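Local structure of possible adhesin (Caldicellulosiruptor kronotskyensis, 4WA0) at residues 251-262 with 340-351. The protein probably mediates attachment of the bacterium to cellulose as a tapirin, of which this chain is the C-terminal beta-helix domain. Residues are numbered along the deposited sequence; the frame is centred on the assembly and turned at random.
Sequences DTSQTPPQIVIY and PSPPIQQDIESN
Ser341 and Tyr262 mark the two ends of this contact, each tied across it by a pair of hydrogen bonds. At the first end, Ser341 OG, in the N-cap position of helix 342-352, donates to Asp251 OD2 over 2.6 Å, using the anti lone pair of that oxygen. Ser341 N is held as well, donating to Gln258 OE1 at 2.9 Å; the hydrogen bond is fairly straight (160°), but the donor lies above the carbonyl plane, not on a lone pair. Asp251 reaches across because its CG extends opposite its own backbone N (chi1 -179°), while its other oxygen, OD1, closes an Asx turn with the N of Ser253 and also accepts from Ser253 OG. Gln258 is steadied in turn by its NE2, which donates to Gln254 OE1.

At the other end the Tyr262 hydroxyl is held by two side chains one turn apart on the same face of the helix. Tyr262 OH donates to Asp347 OD2 (2.6 Å), which lies at the ring edge yet is met from above its carboxylate plane, and accepts from Asn351 ND2 (3.0 Å), whose amide stands nearly perpendicular to the ring. Asp347 OD2 has a second partner in Thr249 OG1, on the neighbouring antiparallel strand.

Residues 342-351 of the C-terminal helix run almost parallel to strand residues 258-262, the axes of these segments 15° apart, and cover one flank at an end of the beta-helix, near the magnesium site; the metal lies about 9 Å from the Tyr262 side chain.

Between the polar ends the fit is apolar. Ile344 CG2 lies against Val260 CB at 4.1 Å, the two side chains passing in opposite directions. Val260 CG2 touches Ile348 CG1 and also sits over the rim of one Tyr262 face; Ile295 of the adjacent strand packs against both Val260 and Ile348. Ile344 CG1 reaches back to Asp251 CB at the first end.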
loop_
_atom_site.group_PDB
_atom_site.type_symbol
_atom_site.label_atom_id
_atom_site.label_comp_id
_atom_site.label_asym_id
_atom_site.label_seq_id
_atom_site.Cartn_x
_atom_site.Cartn_y
_atom_site.Cartn_z
ATOM N N ASP A 251 16.652 -10.834 -21.125
ATOM C CA ASP A 251 15.861 -11.035 -22.342
ATOM C C ASP A 251 16.103 -9.897 -23.312
ATOM O O ASP A 251 15.556 -8.785 -23.135
ATOM C CB ASP A 251 14.400 -11.216 -21.980
ATOM C CG ASP A 251 13.485 -11.472 -23.209
ATOM O OD1 ASP A 251 13.959 -11.595 -24.387
ATOM O OD2 ASP A 251 12.233 -11.500 -22.950
ATOM N N THR A 252 16.899 -10.185 -24.349
ATOM C CA THR A 252 17.271 -9.179 -25.317
ATOM C C THR A 252 16.426 -9.316 -26.597
ATOM O O THR A 252 16.682 -8.639 -27.573
ATOM C CB THR A 252 18.796 -9.249 -25.658
ATOM O OG1 THR A 252 19.113 -10.573 -26.079
ATOM C CG2 THR A 252 19.578 -8.900 -24.423
ATOM N N SER A 253 15.387 -10.144 -26.546
ATOM C CA SER A 253 14.463 -10.275 -27.679
ATOM C C SER A 253 13.506 -9.121 -27.846
ATOM O O SER A 253 12.800 -9.070 -28.874
ATOM C CB SER A 253 13.669 -11.534 -27.596
ATOM O OG SER A 253 12.686 -11.558 -26.591
ATOM N N GLN A 254 13.428 -8.241 -26.848
ATOM C CA GLN A 254 12.792 -6.970 -26.972
ATOM C C GLN A 254 13.789 -5.848 -26.736
ATOM O O GLN A 254 14.863 -6.042 -26.153
ATOM C CB GLN A 254 11.541 -6.841 -26.066
ATOM C CG GLN A 254 11.649 -7.379 -24.689
ATOM C CD GLN A 254 10.352 -7.209 -23.865
ATOM O OE1 GLN A 254 10.202 -6.218 -23.282
ATOM N NE2 GLN A 254 9.448 -8.141 -23.893
ATOM N N THR A 255 13.385 -4.679 -27.188
ATOM C CA THR A 255 14.090 -3.429 -26.984
ATOM C C THR A 255 13.073 -2.429 -26.437
ATOM O O THR A 255 12.038 -2.178 -27.078
ATOM C CB THR A 255 14.666 -2.946 -28.312
ATOM O OG1 THR A 255 15.428 -4.018 -28.855
ATOM C CG2 THR A 255 15.587 -1.734 -28.115
ATOM N N PRO A 256 13.313 -1.859 -25.246
ATOM C CA PRO A 256 14.536 -2.123 -24.533
ATOM C C PRO A 256 14.526 -3.528 -23.911
ATOM O O PRO A 256 13.492 -4.159 -23.752
ATOM C CB PRO A 256 14.538 -1.036 -23.418
ATOM C CG PRO A 256 13.111 -0.787 -23.150
ATOM C CD PRO A 256 12.438 -0.932 -24.501
ATOM N N PRO A 257 15.709 -4.014 -23.539
ATOM C CA PRO A 257 15.811 -5.333 -22.978
ATOM C C PRO A 257 15.295 -5.410 -21.558
ATOM O O PRO A 257 15.077 -4.353 -20.888
ATOM C CB PRO A 257 17.296 -5.571 -23.010
ATOM C CG PRO A 257 17.860 -4.261 -22.795
ATOM C CD PRO A 257 17.005 -3.313 -23.564
ATOM N N GLN A 258 14.970 -6.619 -21.159
ATOM C CA GLN A 258 14.561 -6.884 -19.801
ATOM C C GLN A 258 15.706 -7.560 -19.110
ATOM O O GLN A 258 16.449 -8.349 -19.721
ATOM C CB GLN A 258 13.391 -7.831 -19.748
ATOM C CG GLN A 258 12.185 -7.342 -20.489
ATOM C CD GLN A 258 10.924 -7.678 -19.796
ATOM O OE1 GLN A 258 10.929 -8.265 -18.701
ATOM N NE2 GLN A 258 9.792 -7.217 -20.386
ATOM N N ILE A 259 15.812 -7.322 -17.812
ATOM C CA ILE A 259 16.815 -8.123 -17.038
ATOM C C ILE A 259 16.322 -8.344 -15.605
ATOM O O ILE A 259 15.632 -7.463 -15.020
ATOM C CB ILE A 259 18.167 -7.441 -17.133
ATOM C CG1 ILE A 259 19.312 -8.306 -16.521
ATOM C CG2 ILE A 259 18.118 -6.084 -16.479
ATOM C CD1 ILE A 259 20.674 -7.753 -16.843
ATOM N N VAL A 260 16.558 -9.547 -15.089
ATOM C CA VAL A 260 16.352 -9.805 -13.687
ATOM C C VAL A 260 17.722 -9.892 -12.999
ATOM O O VAL A 260 18.618 -10.593 -13.488
ATOM C CB VAL A 260 15.406 -10.995 -13.402
ATOM C CG1 VAL A 260 15.934 -12.256 -14.008
ATOM C CG2 VAL A 260 15.143 -11.169 -11.921
ATOM N N ILE A 261 17.824 -9.174 -11.868
ATOM C CA ILE A 261 18.983 -9.259 -10.981
ATOM C C ILE A 261 18.595 -9.963 -9.709
ATOM O O ILE A 261 17.618 -9.576 -9.094
ATOM C CB ILE A 261 19.473 -7.839 -10.666
ATOM C CG1 ILE A 261 19.831 -7.044 -11.926
ATOM C CG2 ILE A 261 20.708 -7.784 -9.794
ATOM C CD1 ILE A 261 20.778 -7.668 -12.930
ATOM N N TYR A 262 19.401 -10.955 -9.307
ATOM C CA TYR A 262 19.159 -11.729 -8.120
ATOM C C TYR A 262 20.280 -11.403 -7.127
ATOM O O TYR A 262 21.454 -11.475 -7.490
ATOM C CB TYR A 262 19.270 -13.187 -8.405
ATOM C CG TYR A 262 18.202 -13.736 -9.362
ATOM C CD1 TYR A 262 16.974 -13.999 -8.925
ATOM C CD2 TYR A 262 18.535 -14.087 -10.657
ATOM C CE1 TYR A 262 15.986 -14.523 -9.796
ATOM C CE2 TYR A 262 17.563 -14.590 -11.538
ATOM C CZ TYR A 262 16.320 -14.834 -11.063
ATOM O OH TYR A 262 15.335 -15.372 -11.879
ATOM N N PRO A 340 7.215 -8.721 -16.145
ATOM C CA PRO A 340 8.328 -9.328 -16.910
ATOM C C PRO A 340 7.842 -10.052 -18.138
ATOM O O PRO A 340 6.673 -10.514 -18.175
ATOM C CB PRO A 340 8.988 -10.294 -15.916
ATOM C CG PRO A 340 8.259 -10.182 -14.649
ATOM C CD PRO A 340 7.060 -9.325 -14.818
ATOM N N SER A 341 8.718 -10.154 -19.121
ATOM C CA SER A 341 8.451 -10.911 -20.344
ATOM C C SER A 341 8.331 -12.396 -19.965
ATOM O O SER A 341 8.815 -12.835 -18.934
ATOM C CB SER A 341 9.561 -10.758 -21.331
ATOM O OG SER A 341 10.764 -11.272 -20.797
ATOM N N PRO A 342 7.800 -13.214 -20.882
ATOM C CA PRO A 342 7.589 -14.612 -20.522
ATOM C C PRO A 342 8.873 -15.404 -20.154
ATOM O O PRO A 342 8.842 -16.130 -19.135
ATOM C CB PRO A 342 6.776 -15.172 -21.691
ATOM C CG PRO A 342 6.068 -13.958 -22.243
ATOM C CD PRO A 342 6.995 -12.795 -22.049
ATOM N N PRO A 343 9.984 -15.159 -20.863
ATOM C CA PRO A 343 11.183 -15.859 -20.452
ATOM C C PRO A 343 11.661 -15.432 -19.088
ATOM O O PRO A 343 12.204 -16.274 -18.343
ATOM C CB PRO A 343 12.198 -15.487 -21.506
ATOM C CG PRO A 343 11.392 -15.176 -22.713
ATOM C CD PRO A 343 10.148 -14.529 -22.190
ATOM N N ILE A 344 11.528 -14.144 -18.765
ATOM C CA ILE A 344 11.976 -13.706 -17.447
ATOM C C ILE A 344 11.020 -14.199 -16.350
ATOM O O ILE A 344 11.467 -14.665 -15.284
ATOM C CB ILE A 344 12.065 -12.151 -17.401
ATOM C CG1 ILE A 344 13.081 -11.650 -18.415
ATOM C CG2 ILE A 344 12.330 -11.714 -15.986
ATOM C CD1 ILE A 344 14.486 -12.189 -18.126
ATOM N N GLN A 345 9.712 -14.202 -16.624
ATOM C CA GLN A 345 8.744 -14.861 -15.724
ATOM C C GLN A 345 9.109 -16.297 -15.453
ATOM O O GLN A 345 9.148 -16.783 -14.305
ATOM C CB GLN A 345 7.330 -14.874 -16.329
ATOM C CG GLN A 345 6.572 -13.558 -16.538
ATOM C CD GLN A 345 5.257 -13.683 -17.361
ATOM O OE1 GLN A 345 4.433 -14.553 -17.118
ATOM N NE2 GLN A 345 5.064 -12.793 -18.350
ATOM N N GLN A 346 9.438 -17.033 -16.507
ATOM C CA GLN A 346 9.755 -18.430 -16.342
ATOM C C GLN A 346 11.049 -18.597 -15.489
ATOM O O GLN A 346 11.161 -19.478 -14.627
ATOM C CB GLN A 346 9.941 -19.071 -17.705
ATOM C CG GLN A 346 10.264 -20.539 -17.662
ATOM C CD GLN A 346 9.130 -21.296 -16.969
ATOM O OE1 GLN A 346 8.002 -21.347 -17.478
ATOM N NE2 GLN A 346 9.399 -21.805 -15.739
ATOM N N ASP A 347 12.030 -17.743 -15.729
ATOM C CA ASP A 347 13.338 -17.819 -15.027
ATOM C C ASP A 347 13.129 -17.601 -13.538
ATOM O O ASP A 347 13.725 -18.286 -12.697
ATOM C CB ASP A 347 14.286 -16.741 -15.531
ATOM C CG ASP A 347 15.702 -16.895 -14.975
ATOM O OD1 ASP A 347 16.368 -17.849 -15.387
ATOM O OD2 ASP A 347 16.166 -16.031 -14.242
ATOM N N ILE A 348 12.313 -16.630 -13.228
ATOM C CA ILE A 348 12.027 -16.267 -11.832
ATOM C C ILE A 348 11.246 -17.390 -11.195
ATOM O O ILE A 348 11.620 -17.856 -10.116
ATOM C CB ILE A 348 11.201 -14.980 -11.752
ATOM C CG1 ILE A 348 12.009 -13.744 -12.210
ATOM C CG2 ILE A 348 10.684 -14.778 -10.320
ATOM C CD1 ILE A 348 11.184 -12.519 -12.495
ATOM N N GLU A 349 10.172 -17.853 -11.872
ATOM C CA GLU A 349 9.415 -19.040 -11.398
ATOM C C GLU A 349 10.285 -20.212 -11.102
ATOM O O GLU A 349 10.091 -20.887 -10.087
ATOM C CB GLU A 349 8.269 -19.415 -12.392
ATOM C CG GLU A 349 7.120 -18.406 -12.279
ATOM C CD GLU A 349 6.231 -18.209 -13.512
ATOM O OE1 GLU A 349 6.381 -18.886 -14.541
ATOM O OE2 GLU A 349 5.350 -17.296 -13.442
ATOM N N SER A 350 11.280 -20.467 -11.943
ATOM C CA SER A 350 12.120 -21.635 -11.795
ATOM C C SER A 350 13.032 -21.495 -10.598
ATOM O O SER A 350 13.235 -22.450 -9.838
ATOM C CB SER A 350 12.963 -21.884 -13.036
ATOM O OG SER A 350 12.097 -22.219 -14.121
ATOM N N ASN A 351 13.599 -20.314 -10.444
ATOM C CA ASN A 351 14.574 -20.077 -9.375
ATOM C C ASN A 351 13.943 -19.922 -7.992
ATOM O O ASN A 351 14.631 -20.057 -6.989
ATOM C CB ASN A 351 15.371 -18.815 -9.669
ATOM C CG ASN A 351 16.427 -19.034 -10.717
ATOM O OD1 ASN A 351 17.127 -20.008 -10.707
ATOM N ND2 ASN A 351 16.543 -18.099 -11.651
#